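Local coordinates for protein intron-associated endonuclease 1 (Enterobacteria phage T4, PDB 1MK0) that probably cleaves DNA through its GIY-YIG catalytic domain, as the endonuclease associated with a phage intron, at residues Asn50-Gly53 with Asn54-Glu57. The protein carries 1 engineered substitution. Numbering follows the deposited sequence.
Sequences NKHG and NVFE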
loop_
_atom_site.group_PDB
_atom_site.type_symbol
_atom_site.label_atom_id
_atom_site.label_comp_id
_atom_site.label_asym_id
_atom_site.label_seq_id
_atom_site.Cartn_x
_atom_site.Cartn_y
_atom_site.Cartn_z
ATOM N N ASN A 50 -7.162 5.070 12.407
ATOM C CA ASN A 50 -7.642 5.868 13.532
ATOM C C ASN A 50 -8.527 5.025 14.442
ATOM O O ASN A 50 -8.593 5.257 15.649
ATOM C CB ASN A 50 -8.428 7.086 13.041
ATOM C CG ASN A 50 -7.539 8.138 12.419
ATOM O OD1 ASN A 50 -6.317 8.101 12.566
ATOM N ND2 ASN A 50 -8.150 9.098 11.734
ATOM N N LYS A 51 -9.200 4.037 13.859
ATOM C CA LYS A 51 -10.091 3.162 14.613
ATOM C C LYS A 51 -9.421 1.934 15.222
ATOM O O LYS A 51 -9.881 1.416 16.240
ATOM C CB LYS A 51 -11.236 2.676 13.721
ATOM C CG LYS A 51 -12.233 3.738 13.315
ATOM C CD LYS A 51 -13.353 3.116 12.493
ATOM C CE LYS A 51 -14.450 4.123 12.192
ATOM N NZ LYS A 51 -15.545 3.520 11.376
ATOM N N HIS A 52 -8.335 1.471 14.612
ATOM C CA HIS A 52 -7.681 0.258 15.093
ATOM C C HIS A 52 -6.193 0.346 15.373
ATOM O O HIS A 52 -5.639 -0.528 16.036
ATOM C CB HIS A 52 -7.885 -0.865 14.072
ATOM C CG HIS A 52 -9.295 -1.007 13.595
ATOM N ND1 HIS A 52 -10.332 -1.350 14.435
ATOM C CD2 HIS A 52 -9.839 -0.858 12.364
ATOM C CE1 HIS A 52 -11.456 -1.408 13.740
ATOM N NE2 HIS A 52 -11.184 -1.114 12.482
ATOM N N GLY A 53 -5.537 1.380 14.867
ATOM C CA GLY A 53 -4.106 1.461 15.059
ATOM C C GLY A 53 -3.497 0.450 14.103
ATOM O O GLY A 53 -4.148 0.043 13.137
ATOM N N ASN A 54 -2.274 0.010 14.371
ATOM C CA ASN A 54 -1.624 -0.930 13.462
ATOM C C ASN A 54 -2.012 -2.396 13.603
ATOM O O ASN A 54 -1.326 -3.173 14.272
ATOM C CB ASN A 54 -0.105 -0.797 13.567
ATOM C CG ASN A 54 0.626 -1.564 12.475
ATOM O OD1 ASN A 54 1.853 -1.507 12.378
ATOM N ND2 ASN A 54 -0.125 -2.284 11.650
ATOM N N VAL A 55 -3.112 -2.767 12.956
ATOM C CA VAL A 55 -3.592 -4.143 12.953
ATOM C C VAL A 55 -3.312 -4.705 11.560
ATOM O O VAL A 55 -3.972 -5.637 11.110
ATOM C CB VAL A 55 -5.116 -4.214 13.225
ATOM C CG1 VAL A 55 -5.402 -3.806 14.660
ATOM C CG2 VAL A 55 -5.869 -3.304 12.259
ATOM N N PHE A 56 -2.316 -4.130 10.889
ATOM C CA PHE A 56 -1.974 -4.543 9.532
ATOM C C PHE A 56 -0.779 -5.474 9.394
ATOM O O PHE A 56 0.080 -5.553 10.273
ATOM C CB PHE A 56 -1.728 -3.307 8.660
ATOM C CG PHE A 56 -2.869 -2.335 8.652
ATOM C CD1 PHE A 56 -3.016 -1.407 9.677
ATOM C CD2 PHE A 56 -3.823 -2.372 7.641
ATOM C CE1 PHE A 56 -4.100 -0.530 9.698
ATOM C CE2 PHE A 56 -4.910 -1.499 7.655
ATOM C CZ PHE A 56 -5.048 -0.578 8.686
ATOM N N GLU A 57 -0.750 -6.169 8.259
ATOM C CA GLU A 57 0.321 -7.087 7.895
ATOM C C GLU A 57 0.830 -6.666 6.523
ATOM O O GLU A 57 0.049 -6.550 5.578
ATOM C CB GLU A 57 -0.189 -8.524 7.803
ATOM C CG GLU A 57 -0.193 -9.292 9.104
ATOM C CD GLU A 57 -0.524 -10.759 8.896
ATOM O OE1 GLU A 57 0.173 -11.417 8.091
ATOM O OE2 GLU A 57 -1.474 -11.257 9.533
#
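V55 packs back against H52 where helix 43-52 ends and the chain turns into strand 56-63. From its CB the valine forks into two methyls, both near H52. CG1, set anti to its own carbonyl carbon by a chi1 of -69°, reaches back to the last helical residue and lies 3.6 Å from the carbonyl O of H52. CG2 of V55 meets H52 CB, also at 3.6 Å, and stands oblique to the imidazole, whereas K51 CB lies over the centre of one face of that ring. The same valine methyl also sits 4.1 Å above the plane of the F56 ring, offset toward its rim. The backbone N of V55 donates to G53 O over 3.0 Å. The bond is weak, bent to 127° at the hydrogen, as expected for the tight inverse gamma turn centred on N54. G53 O also approaches the F56 ring obliquely, 3.5 Å from F56 CE1, so the same oxygen meets both the V55 N-H and the ring. V55 also touches L12, while F56 rests on I8 of strand 4-10, F32 of helix 24-37 and L45 of helix 43-52. The chain leaves helical geometry at G53 with a phi of 75°, a positive value that by itself favours glycine. Helix exit followed by an inverse gamma turn makes this a compact helix-to-strand connection, leading into an outer strand of the antiparallel sheet in the GIY-YIG domain.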